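Local coordinates for chitooligosaccharide oxidase (Gibberella zeae, PDB 6Y0R), which catalyses the oxidation of chitooligosaccharides at the C1 hydroxyl to lactones, using a bicovalently bound FAD and reducing molecular oxygen to hydrogen peroxide, at residues K47-A52 / I64-T69; A263-Q268 / R290-P295; L344-L349 / S434-G439; A352-F357 / T401-Q406. All coordinates share one frame; numbering follows the deposited sequence.

Contact 1: K47-A52 / I64-T69; sequences KEDGTA and IAVPTT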
loop_
_atom_site.group_PDB
_atom_site.type_symbol
_atom_site.label_atom_id
_atom_site.label_comp_id
_atom_site.label_asym_id
_atom_site.label_seq_id
_atom_site.Cartn_x
_atom_site.Cartn_y
_atom_site.Cartn_z
ATOM N N LYS A 47 6.606 14.779 18.987
ATOM C CA LYS A 47 5.151 14.599 18.732
ATOM C C LYS A 47 4.879 14.728 17.230
ATOM O O LYS A 47 4.072 13.941 16.711
ATOM C CB LYS A 47 4.314 15.584 19.540
ATOM C CG LYS A 47 4.421 15.360 21.039
ATOM C CD LYS A 47 3.180 15.743 21.809
ATOM C CE LYS A 47 3.346 15.515 23.296
ATOM N NZ LYS A 47 3.139 16.770 24.057
ATOM N N GLU A 48 5.522 15.673 16.562
ATOM C CA GLU A 48 5.327 15.896 15.103
ATOM C C GLU A 48 5.730 14.635 14.298
ATOM O O GLU A 48 4.982 14.233 13.388
ATOM C CB GLU A 48 6.122 17.145 14.725
ATOM C CG GLU A 48 6.048 17.494 13.268
ATOM C CD GLU A 48 6.726 18.798 12.914
ATOM O OE1 GLU A 48 6.005 19.767 12.692
ATOM O OE2 GLU A 48 7.968 18.833 12.877
ATOM N N ASP A 49 6.870 14.022 14.606
ATOM C CA ASP A 49 7.389 12.848 13.849
ATOM C C ASP A 49 6.928 11.528 14.475
ATOM O O ASP A 49 6.996 10.493 13.783
ATOM C CB ASP A 49 8.916 12.902 13.784
ATOM C CG ASP A 49 9.405 14.165 13.097
ATOM O OD1 ASP A 49 8.747 14.591 12.118
ATOM O OD2 ASP A 49 10.468 14.698 13.524
ATOM N N GLY A 50 6.520 11.537 15.745
ATOM C CA GLY A 50 6.425 10.328 16.576
ATOM C C GLY A 50 5.007 9.978 16.946
ATOM O O GLY A 50 4.830 9.143 17.843
ATOM N N THR A 51 4.007 10.577 16.280
ATOM C CA THR A 51 2.588 10.250 16.496
ATOM C C THR A 51 2.129 9.406 15.313
ATOM O O THR A 51 2.081 9.936 14.193
ATOM C CB THR A 51 1.698 11.477 16.661
ATOM O OG1 THR A 51 2.243 12.246 17.741
ATOM C CG2 THR A 51 0.278 11.079 16.974
ATOM N N ALA A 52 1.852 8.142 15.583
ATOM C CA ALA A 52 1.466 7.168 14.533
ATOM C C ALA A 52 0.188 7.644 13.862
ATOM O O ALA A 52 -0.687 8.263 14.498
ATOM C CB ALA A 52 1.342 5.807 15.132
ATOM N N ILE A 64 14.412 9.141 17.641
ATOM C CA ILE A 64 13.924 9.494 16.290
ATOM C C ILE A 64 15.028 10.274 15.600
ATOM O O ILE A 64 15.287 11.436 16.029
ATOM C CB ILE A 64 12.601 10.271 16.357
ATOM C CG1 ILE A 64 11.518 9.532 17.130
ATOM C CG2 ILE A 64 12.167 10.626 14.951
ATOM C CD1 ILE A 64 10.183 10.261 17.225
ATOM N N ALA A 65 15.658 9.684 14.596
ATOM C CA ALA A 65 16.639 10.366 13.728
ATOM C C ALA A 65 15.862 11.077 12.607
ATOM O O ALA A 65 14.874 10.491 12.085
ATOM C CB ALA A 65 17.653 9.412 13.162
ATOM N N VAL A 66 16.268 12.306 12.262
ATOM C CA VAL A 66 15.572 13.133 11.245
ATOM C C VAL A 66 16.582 13.591 10.211
ATOM O O VAL A 66 16.896 14.778 10.065
ATOM C CB VAL A 66 14.762 14.277 11.864
ATOM C CG1 VAL A 66 13.885 14.900 10.795
ATOM C CG2 VAL A 66 13.897 13.838 13.028
ATOM N N PRO A 67 17.111 12.655 9.408
ATOM C CA PRO A 67 18.160 12.977 8.447
ATOM C C PRO A 67 17.669 13.798 7.253
ATOM O O PRO A 67 16.551 13.625 6.784
ATOM C CB PRO A 67 18.656 11.617 7.957
ATOM C CG PRO A 67 17.400 10.731 8.100
ATOM C CD PRO A 67 16.720 11.228 9.352
ATOM N N THR A 68 18.529 14.679 6.757
ATOM C CA THR A 68 18.317 15.390 5.464
ATOM C C THR A 68 19.261 14.911 4.364
ATOM O O THR A 68 19.044 15.330 3.206
ATOM C CB THR A 68 18.459 16.897 5.676
ATOM O OG1 THR A 68 19.841 17.152 5.949
ATOM C CG2 THR A 68 17.623 17.391 6.829
ATOM N N THR A 69 20.256 14.058 4.657
ATOM C CA THR A 69 21.204 13.524 3.658
ATOM C C THR A 69 21.371 12.012 3.817
ATOM O O THR A 69 21.168 11.522 4.939
ATOM C CB THR A 69 22.593 14.153 3.837
ATOM O OG1 THR A 69 23.164 13.671 5.052
ATOM C CG2 THR A 69 22.526 15.657 3.919
#
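The end of helix 44-50 comes up beside strand 63-65, with the CA atoms of G50 and I64 7.6 Å apart, too far for the backbones to bond each other, so that side chains make the contact. I64 extends over the helix end: its CG1 branch lies anti to the carbonyl carbon (chi1 -55°) and the chain then runs straight (chi2 -180°), which brings CD1 to 3.8 Å from G50 CA. Since G50 carries no side chain, this methyl settles on bare backbone. The shorter branch of I64 lies next to D49, whose CB is 4.1 Å from I64 CG2. Two residues along the strand from I64, V66 meets the same aspartate from the opposite direction, D49 OD2 stopping 3.6 Å from V66 CG2. In the PCMH-type FAD-binding fold, to which 64-69 belongs, strand 63-65 lies between strands 38-39 and 108-111 of a small mixed sheet, and the helix closes against it about 11 Å from the FAD at the D49 side chain. The D49 carboxylate is buried but not without partners: OD1 forms a salt bridge with R114, which probably offsets the nearness of OD2 to the like-charged D39. At the helix end, T51 OG1 donates to K47 O at 2.7 Å, meeting a lone pair in the carbonyl plane at a C=O...O angle of 133°.

Contact 2: A263-Q268 / R290-P295; sequences AEITMQ and RKALQP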
loop_
_atom_site.group_PDB
_atom_site.type_symbol
_atom_site.label_atom_id
_atom_site.label_comp_id
_atom_site.label_asym_id
_atom_site.label_seq_id
_atom_site.Cartn_x
_atom_site.Cartn_y
_atom_site.Cartn_z
ATOM N N ALA A 263 -7.100 -3.451 -20.407
ATOM C CA ALA A 263 -6.114 -2.938 -19.436
ATOM C C ALA A 263 -6.447 -1.480 -19.060
ATOM O O ALA A 263 -6.059 -1.061 -17.965
ATOM C CB ALA A 263 -4.715 -3.045 -20.008
ATOM N N GLU A 264 -7.055 -0.707 -19.967
ATOM C CA GLU A 264 -7.389 0.715 -19.707
ATOM C C GLU A 264 -8.386 0.892 -18.557
ATOM O O GLU A 264 -8.541 2.062 -18.146
ATOM C CB GLU A 264 -7.980 1.327 -20.988
ATOM C CG GLU A 264 -6.917 1.606 -22.029
ATOM C CD GLU A 264 -6.354 0.394 -22.759
ATOM O OE1 GLU A 264 -7.044 -0.657 -22.828
ATOM O OE2 GLU A 264 -5.202 0.501 -23.233
ATOM N N ILE A 265 -9.078 -0.174 -18.096
ATOM C CA ILE A 265 -10.031 -0.046 -16.967
ATOM C C ILE A 265 -9.380 -0.608 -15.692
ATOM O O ILE A 265 -8.891 -1.700 -15.734
ATOM C CB ILE A 265 -11.350 -0.775 -17.217
ATOM C CG1 ILE A 265 -12.068 -0.337 -18.488
ATOM C CG2 ILE A 265 -12.224 -0.636 -15.996
ATOM C CD1 ILE A 265 -13.238 -1.164 -18.790
ATOM N N THR A 266 -9.403 0.149 -14.602
ATOM C CA THR A 266 -9.159 -0.338 -13.239
ATOM C C THR A 266 -10.393 0.034 -12.433
ATOM O O THR A 266 -10.828 1.185 -12.539
ATOM C CB THR A 266 -7.838 0.169 -12.657
ATOM O OG1 THR A 266 -6.710 -0.226 -13.458
ATOM C CG2 THR A 266 -7.642 -0.343 -11.244
ATOM N N MET A 267 -10.999 -0.910 -11.727
ATOM C CA MET A 267 -12.203 -0.552 -10.987
ATOM C C MET A 267 -12.388 -1.456 -9.785
ATOM O O MET A 267 -11.694 -2.510 -9.665
ATOM C CB MET A 267 -13.454 -0.602 -11.867
ATOM C CG MET A 267 -13.821 -1.933 -12.372
ATOM S SD MET A 267 -15.306 -1.650 -13.460
ATOM C CE MET A 267 -16.180 -0.413 -12.532
ATOM N N GLN A 268 -13.281 -1.004 -8.933
ATOM C CA GLN A 268 -13.533 -1.657 -7.641
ATOM C C GLN A 268 -15.011 -1.554 -7.258
ATOM O O GLN A 268 -15.701 -0.627 -7.685
ATOM C CB GLN A 268 -12.600 -1.041 -6.601
ATOM C CG GLN A 268 -12.882 0.418 -6.377
ATOM C CD GLN A 268 -11.880 1.093 -5.462
ATOM O OE1 GLN A 268 -11.010 0.463 -4.853
ATOM N NE2 GLN A 268 -11.950 2.420 -5.451
ATOM N N ARG A 290 -18.073 4.664 -21.744
ATOM C CA ARG A 290 -19.482 4.222 -21.768
ATOM C C ARG A 290 -19.627 3.015 -22.690
ATOM O O ARG A 290 -20.337 2.075 -22.294
ATOM C CB ARG A 290 -20.369 5.419 -22.135
ATOM C CG ARG A 290 -20.473 6.438 -21.005
ATOM C CD ARG A 290 -21.488 7.522 -21.276
ATOM N NE ARG A 290 -21.516 8.496 -20.217
ATOM C CZ ARG A 290 -22.196 8.373 -19.090
ATOM N NH1 ARG A 290 -22.931 7.304 -18.868
ATOM N NH2 ARG A 290 -22.166 9.348 -18.203
ATOM N N LYS A 291 -18.969 3.005 -23.849
ATOM C CA LYS A 291 -19.044 1.817 -24.749
ATOM C C LYS A 291 -18.413 0.593 -24.083
ATOM O O LYS A 291 -19.027 -0.495 -24.087
ATOM C CB LYS A 291 -18.401 2.121 -26.097
ATOM C CG LYS A 291 -19.197 3.112 -26.930
ATOM C CD LYS A 291 -18.495 3.607 -28.187
ATOM C CE LYS A 291 -19.050 4.948 -28.643
ATOM N NZ LYS A 291 -19.191 5.013 -30.114
ATOM N N ALA A 292 -17.285 0.779 -23.408
ATOM C CA ALA A 292 -16.540 -0.327 -22.752
ATOM C C ALA A 292 -17.344 -0.926 -21.599
ATOM O O ALA A 292 -17.207 -2.159 -21.355
ATOM C CB ALA A 292 -15.210 0.165 -22.251
ATOM N N LEU A 293 -18.106 -0.114 -20.871
ATOM C CA LEU A 293 -18.884 -0.621 -19.702
ATOM C C LEU A 293 -20.257 -1.167 -20.076
ATOM O O LEU A 293 -20.896 -1.781 -19.232
ATOM C CB LEU A 293 -19.045 0.511 -18.687
ATOM C CG LEU A 293 -17.836 0.798 -17.834
ATOM C CD1 LEU A 293 -18.192 1.907 -16.836
ATOM C CD2 LEU A 293 -17.341 -0.434 -17.120
ATOM N N GLN A 294 -20.744 -0.910 -21.288
ATOM C CA GLN A 294 -22.136 -1.261 -21.639
ATOM C C GLN A 294 -22.412 -2.738 -21.346
ATOM O O GLN A 294 -23.469 -3.030 -20.822
ATOM C CB GLN A 294 -22.441 -0.829 -23.080
ATOM C CG GLN A 294 -23.921 -0.653 -23.358
ATOM C CD GLN A 294 -24.727 0.135 -22.342
ATOM O OE1 GLN A 294 -24.308 1.160 -21.816
ATOM N NE2 GLN A 294 -25.919 -0.352 -22.046
ATOM N N PRO A 295 -21.533 -3.730 -21.611
ATOM C CA PRO A 295 -21.849 -5.110 -21.220
ATOM C C PRO A 295 -22.097 -5.326 -19.722
ATOM O O PRO A 295 -22.926 -6.153 -19.338
ATOM C CB PRO A 295 -20.617 -5.913 -21.668
ATOM C CG PRO A 295 -20.017 -5.056 -22.749
ATOM C CD PRO A 295 -20.251 -3.621 -22.320
#
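This is a helix-on-sheet contact, purely apolar, in which I265 and M267 on strand 265-272 meet A292 and L293 on helix 286-300. The strand lies inside the seven-stranded antiparallel sheet, between strands 275-283 and 371-378, and the chain returns through strand 275-283 before it enters the helix that covers the sheet. Segments 265-268 and 290-295 cross at -50°, with their axes 11.6 Å apart at closest approach. I265 and M267, two positions apart on the strand, both start out toward the helix. I265, with CG1 anti to the carbonyl carbon (chi1 -56°) and an extended end, presents CD1 to two neighbours at once. That methyl is 4.2 Å from A292 CB and 4.5 Å from L293 CD2. L293 leaves the helix pointing less directly at the strand, but its branched end comes nearer, and the same CD2 also lies 4.4 Å from M267 SD. F236 of strand 233-239 touches I265, M267 and L293 alike, while F254 and F257 of helix 247-260 pack on M267 and L293 respectively, so large rings help to fill the interval between helix and strand. No hydrogen bond spans the two segments, and the thioether sulfur behaves here as another apolar atom; the helix is therefore held on this strand by loose van der Waals contact and burial of hydrocarbon, without directional bonds.

Contact 3: L344-L349 / S434-G439; sequences LAAPAL and SSLKAG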
loop_
_atom_site.group_PDB
_atom_site.type_symbol
_atom_site.label_atom_id
_atom_site.label_comp_id
_atom_site.label_asym_id
_atom_site.label_seq_id
_atom_site.Cartn_x
_atom_site.Cartn_y
_atom_site.Cartn_z
ATOM N N LEU A 344 -7.664 -9.304 1.722
ATOM C CA LEU A 344 -7.671 -10.655 1.142
ATOM C C LEU A 344 -7.235 -10.541 -0.315
ATOM O O LEU A 344 -7.926 -9.862 -1.064
ATOM C CB LEU A 344 -9.091 -11.221 1.277
ATOM C CG LEU A 344 -9.333 -12.561 0.592
ATOM C CD1 LEU A 344 -8.405 -13.623 1.155
ATOM C CD2 LEU A 344 -10.803 -12.922 0.779
ATOM N N ALA A 345 -6.183 -11.272 -0.672
ATOM C CA ALA A 345 -5.807 -11.502 -2.074
ATOM C C ALA A 345 -6.397 -12.847 -2.491
ATOM O O ALA A 345 -6.025 -13.861 -1.888
ATOM C CB ALA A 345 -4.326 -11.477 -2.207
ATOM N N ALA A 346 -7.358 -12.837 -3.408
ATOM C CA ALA A 346 -8.178 -14.041 -3.661
ATOM C C ALA A 346 -8.163 -14.383 -5.146
ATOM O O ALA A 346 -8.134 -13.514 -6.007
ATOM C CB ALA A 346 -9.570 -13.830 -3.180
ATOM N N PRO A 347 -8.218 -15.677 -5.464
ATOM C CA PRO A 347 -8.500 -16.093 -6.838
ATOM C C PRO A 347 -9.963 -15.772 -7.170
ATOM O O PRO A 347 -10.755 -15.424 -6.294
ATOM C CB PRO A 347 -8.245 -17.601 -6.774
ATOM C CG PRO A 347 -8.626 -17.960 -5.375
ATOM C CD PRO A 347 -8.119 -16.805 -4.526
ATOM N N ALA A 348 -10.348 -15.970 -8.426
ATOM C CA ALA A 348 -11.770 -15.861 -8.812
ATOM C C ALA A 348 -12.622 -16.703 -7.875
ATOM O O ALA A 348 -12.256 -17.886 -7.589
ATOM C CB ALA A 348 -11.973 -16.302 -10.233
ATOM N N LEU A 349 -13.774 -16.200 -7.518
ATOM C CA LEU A 349 -14.720 -16.846 -6.587
ATOM C C LEU A 349 -15.892 -17.440 -7.360
ATOM O O LEU A 349 -16.229 -16.947 -8.437
ATOM C CB LEU A 349 -15.202 -15.800 -5.594
ATOM C CG LEU A 349 -14.088 -15.094 -4.808
ATOM C CD1 LEU A 349 -14.674 -14.056 -3.899
ATOM C CD2 LEU A 349 -13.268 -16.080 -4.018
ATOM N N SER A 434 -12.645 -18.823 4.148
ATOM C CA SER A 434 -12.758 -20.159 4.792
ATOM C C SER A 434 -13.194 -21.204 3.753
ATOM O O SER A 434 -13.045 -22.413 4.011
ATOM C CB SER A 434 -13.634 -20.116 6.012
ATOM O OG SER A 434 -14.968 -19.820 5.655
ATOM N N SER A 435 -13.666 -20.786 2.581
ATOM C CA SER A 435 -14.083 -21.699 1.501
ATOM C C SER A 435 -12.986 -21.866 0.454
ATOM O O SER A 435 -13.225 -22.636 -0.479
ATOM C CB SER A 435 -15.354 -21.218 0.873
ATOM O OG SER A 435 -15.072 -20.160 -0.016
ATOM N N LEU A 436 -11.840 -21.178 0.560
ATOM C CA LEU A 436 -10.773 -21.216 -0.482
ATOM C C LEU A 436 -9.745 -22.325 -0.221
ATOM O O LEU A 436 -9.481 -22.606 0.952
ATOM C CB LEU A 436 -10.067 -19.867 -0.487
ATOM C CG LEU A 436 -10.922 -18.692 -0.935
ATOM C CD1 LEU A 436 -10.106 -17.404 -0.914
ATOM C CD2 LEU A 436 -11.530 -18.946 -2.311
ATOM N N LYS A 437 -9.139 -22.877 -1.271
ATOM C CA LYS A 437 -8.075 -23.914 -1.132
ATOM C C LYS A 437 -6.877 -23.272 -0.432
ATOM O O LYS A 437 -6.558 -22.133 -0.771
ATOM C CB LYS A 437 -7.633 -24.450 -2.496
ATOM C CG LYS A 437 -8.600 -25.411 -3.178
ATOM C CD LYS A 437 -8.186 -25.773 -4.608
ATOM C CE LYS A 437 -8.412 -24.655 -5.610
ATOM N NZ LYS A 437 -7.411 -24.682 -6.703
ATOM N N ALA A 438 -6.238 -23.987 0.490
ATOM C CA ALA A 438 -5.034 -23.530 1.218
ATOM C C ALA A 438 -3.955 -23.214 0.181
ATOM O O ALA A 438 -3.870 -23.929 -0.842
ATOM C CB ALA A 438 -4.591 -24.580 2.204
ATOM N N GLY A 439 -3.238 -22.109 0.372
ATOM C CA GLY A 439 -2.103 -21.731 -0.485
ATOM C C GLY A 439 -2.517 -20.944 -1.712
ATOM O O GLY A 439 -1.630 -20.557 -2.460
#
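L436 reaches from the loop after helix 420-433 to the end of strand 338-346, meeting A346, P347 and L349. That strand is the outermost one on its side of the seven-stranded antiparallel sheet, and the loop passes beside the point where the chain leaves the sheet to enter helix 351-367. The backbones keep apart, A346 CA and L436 CA being the nearest pair at 8.3 Å, and a single leucine bridges the interval; it supplies more than half of the surface buried here. Its CG stands anti to the carbonyl carbon (chi1 -66°), and the next torsion carries CD1 straight on, anti to CA (chi2 -179°), making CD1 the leading methyl and leaving CD2 on the flank. The leading methyl meets the strand end, where it lies 4.3 Å from A346 CB and 4.2 Å from P347 CD; the proline and the leucine approach each other end-on. L349 adopts nearly the same leucine conformation, yet it crosses L436 at about a right angle. Although its CB does not start toward the loop, its branched end does come nearer. I432 of helix 420-433 and L403 and F405 of strand 403-411 back L349 from within the fold, while W441 packs on both L344 and L436. Just before the leucine, S435 hydrogen-bonds through OG to E353 at the beginning of helix 351-367, adding a polar tie beside the apolar ones. Between the segments themselves the closest approach of side chains is methyl to methyl, L349 CD2 to L436 CD2, at 3.8 Å.

Contact 4: A352-F357 / T401-Q406; sequences AEFKSF and TLLLFQ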
loop_
_atom_site.group_PDB
_atom_site.type_symbol
_atom_site.label_atom_id
_atom_site.label_comp_id
_atom_site.label_asym_id
_atom_site.label_seq_id
_atom_site.Cartn_x
_atom_site.Cartn_y
_atom_site.Cartn_z
ATOM N N ALA A 352 -21.477 -19.339 -5.441
ATOM C CA ALA A 352 -21.783 -19.841 -4.080
ATOM C C ALA A 352 -20.937 -19.097 -3.039
ATOM O O ALA A 352 -21.446 -18.749 -1.974
ATOM C CB ALA A 352 -21.545 -21.334 -4.049
ATOM N N GLU A 353 -19.647 -18.852 -3.310
ATOM C CA GLU A 353 -18.783 -18.053 -2.404
ATOM C C GLU A 353 -19.314 -16.620 -2.305
ATOM O O GLU A 353 -19.375 -16.070 -1.216
ATOM C CB GLU A 353 -17.343 -18.107 -2.898
ATOM C CG GLU A 353 -16.710 -19.458 -2.602
ATOM C CD GLU A 353 -15.480 -19.885 -3.386
ATOM O OE1 GLU A 353 -15.177 -19.315 -4.469
ATOM O OE2 GLU A 353 -14.836 -20.868 -2.919
ATOM N N PHE A 354 -19.756 -16.016 -3.415
ATOM C CA PHE A 354 -20.327 -14.658 -3.309
ATOM C C PHE A 354 -21.611 -14.712 -2.473
ATOM O O PHE A 354 -21.881 -13.774 -1.721
ATOM C CB PHE A 354 -20.561 -14.029 -4.679
ATOM C CG PHE A 354 -19.315 -13.488 -5.330
ATOM C CD1 PHE A 354 -18.607 -12.462 -4.715
ATOM C CD2 PHE A 354 -18.833 -13.992 -6.535
ATOM C CE1 PHE A 354 -17.477 -11.929 -5.316
ATOM C CE2 PHE A 354 -17.699 -13.446 -7.133
ATOM C CZ PHE A 354 -17.027 -12.414 -6.529
ATOM N N LYS A 355 -22.419 -15.773 -2.603
ATOM C CA LYS A 355 -23.639 -15.917 -1.759
ATOM C C LYS A 355 -23.290 -15.963 -0.266
ATOM O O LYS A 355 -23.950 -15.258 0.493
ATOM C CB LYS A 355 -24.451 -17.158 -2.147
ATOM C CG LYS A 355 -25.271 -16.967 -3.402
ATOM C CD LYS A 355 -26.180 -18.162 -3.717
ATOM C CE LYS A 355 -26.859 -17.972 -5.059
ATOM N NZ LYS A 355 -27.393 -19.240 -5.613
ATOM N N SER A 356 -22.231 -16.677 0.135
ATOM C CA SER A 356 -21.786 -16.745 1.553
ATOM C C SER A 356 -21.420 -15.354 2.035
ATOM O O SER A 356 -21.815 -14.932 3.113
ATOM C CB SER A 356 -20.616 -17.663 1.752
ATOM O OG SER A 356 -20.956 -18.956 1.296
ATOM N N PHE A 357 -20.620 -14.651 1.225
ATOM C CA PHE A 357 -20.189 -13.271 1.507
ATOM C C PHE A 357 -21.395 -12.351 1.685
ATOM O O PHE A 357 -21.503 -11.617 2.669
ATOM C CB PHE A 357 -19.252 -12.842 0.377
ATOM C CG PHE A 357 -18.831 -11.411 0.426
ATOM C CD1 PHE A 357 -18.110 -10.918 1.488
ATOM C CD2 PHE A 357 -19.082 -10.569 -0.644
ATOM C CE1 PHE A 357 -17.716 -9.590 1.520
ATOM C CE2 PHE A 357 -18.680 -9.246 -0.614
ATOM C CZ PHE A 357 -18.006 -8.758 0.479
ATOM N N THR A 401 -3.711 -13.984 -8.295
ATOM C CA THR A 401 -5.031 -13.664 -7.744
ATOM C C THR A 401 -5.753 -12.688 -8.677
ATOM O O THR A 401 -5.087 -11.998 -9.467
ATOM C CB THR A 401 -4.866 -13.188 -6.300
ATOM O OG1 THR A 401 -3.821 -12.221 -6.294
ATOM C CG2 THR A 401 -4.512 -14.290 -5.334
ATOM N N LEU A 402 -7.082 -12.683 -8.647
ATOM C CA LEU A 402 -7.911 -11.792 -9.482
ATOM C C LEU A 402 -8.356 -10.597 -8.651
ATOM O O LEU A 402 -8.591 -9.543 -9.249
ATOM C CB LEU A 402 -9.115 -12.599 -9.997
ATOM C CG LEU A 402 -10.143 -11.866 -10.848
ATOM C CD1 LEU A 402 -9.503 -11.250 -12.104
ATOM C CD2 LEU A 402 -11.250 -12.812 -11.253
ATOM N N LEU A 403 -8.636 -10.819 -7.346
ATOM C CA LEU A 403 -9.334 -9.864 -6.490
ATOM C C LEU A 403 -8.422 -9.430 -5.358
ATOM O O LEU A 403 -7.685 -10.266 -4.800
ATOM C CB LEU A 403 -10.610 -10.514 -5.925
ATOM C CG LEU A 403 -11.604 -11.073 -6.941
ATOM C CD1 LEU A 403 -12.743 -11.767 -6.201
ATOM C CD2 LEU A 403 -12.133 -9.988 -7.834
ATOM N N LEU A 404 -8.556 -8.169 -4.993
ATOM C CA LEU A 404 -7.957 -7.618 -3.761
ATOM C C LEU A 404 -9.096 -7.020 -2.958
ATOM O O LEU A 404 -9.730 -6.048 -3.416
ATOM C CB LEU A 404 -6.920 -6.541 -4.087
ATOM C CG LEU A 404 -6.365 -5.762 -2.888
ATOM C CD1 LEU A 404 -6.052 -6.679 -1.747
ATOM C CD2 LEU A 404 -5.127 -4.957 -3.241
ATOM N N PHE A 405 -9.319 -7.533 -1.765
ATOM C CA PHE A 405 -10.306 -6.958 -0.859
ATOM C C PHE A 405 -9.565 -6.167 0.237
ATOM O O PHE A 405 -8.496 -6.630 0.775
ATOM C CB PHE A 405 -11.098 -8.043 -0.126
ATOM C CG PHE A 405 -12.029 -8.873 -0.971
ATOM C CD1 PHE A 405 -11.550 -9.942 -1.707
ATOM C CD2 PHE A 405 -13.372 -8.562 -1.049
ATOM C CE1 PHE A 405 -12.409 -10.698 -2.490
ATOM C CE2 PHE A 405 -14.226 -9.329 -1.812
ATOM C CZ PHE A 405 -13.746 -10.398 -2.529
ATOM N N GLN A 406 -10.147 -5.014 0.562
ATOM C CA GLN A 406 -9.750 -4.234 1.737
ATOM C C GLN A 406 -10.944 -4.158 2.698
ATOM O O GLN A 406 -12.020 -3.820 2.242
ATOM C CB GLN A 406 -9.262 -2.851 1.340
ATOM C CG GLN A 406 -8.933 -2.060 2.581
ATOM C CD GLN A 406 -8.382 -0.692 2.293
ATOM O OE1 GLN A 406 -8.522 -0.101 1.195
ATOM N NE2 GLN A 406 -7.744 -0.162 3.301
#
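Two groups of S356 grip the carbonyl oxygen of A352: the backbone amide, with S356 N to A352 O at 3.1 Å, and the hydroxyl, whose bond from S356 OG to A352 O is weak at 3.3 Å. The hydroxyl can bend back one turn because OG lies beside its own backbone N (chi1 -58°). Helix 351-367 meets strand 403-411 through F354 and F357, one turn apart, whose rings reach L403 and F405, two places apart on the strand. Segments 352-357 and 401-406 run in broadly the same direction, and the CA separations of F354 from L403 and of F357 from F405, 12.4 and 12.0 Å, show that the interval stays even and takes large side chains to fill. This is a helix laid on the face of an antiparallel sheet, as expected of the substrate-binding domain in berberine-bridge-like flavin oxidases. At its start the strand carries a classic beta bulge, L402 and L403 both standing opposite A346 of the neighbouring strand. L403 CD1 comes in obliquely to the F354 ring, 4.3 Å from F354 CZ. F357 and F405 form an edge-to-face pair, with the edge of F405 directed at the face of F357, the ring centres 6.0 Å apart and the planes at 71°. Of the two phenylalanines on the helix F357 alone starts toward the strand, and CG anti to its backbone N (chi1 174°) carries the ring on to F405. M376 of strand 371-378 touches F354 and F405, I432 of helix 420-433 touches F357 and F405, and L251 of helix 247-260 packs on F354.

Overall arrangement
Contacts 3 and 4 adjoin, their centres 8 Å apart: strands 338-346 and 403-411 are neighbours in the sheet, joined by probable hydrogen bonds from F405 N to L344 O (2.8 Å) and from A346 N to L403 O (2.9 Å), and contact 4 is nested in the loop that contact 3 closes. Contact 2 reaches the same sheet with its centre 20 Å from that of contact 4, and helix 247-260 touches residues of contacts 2, 3 and 4. Contact 1 lies across the chain's centre, its centre 39 to 42 Å from the centres of the others, in the FAD-binding part. The cofactor runs between: it is about 11 Å from the D49 side chain and about 13 Å from those of M267 and F405.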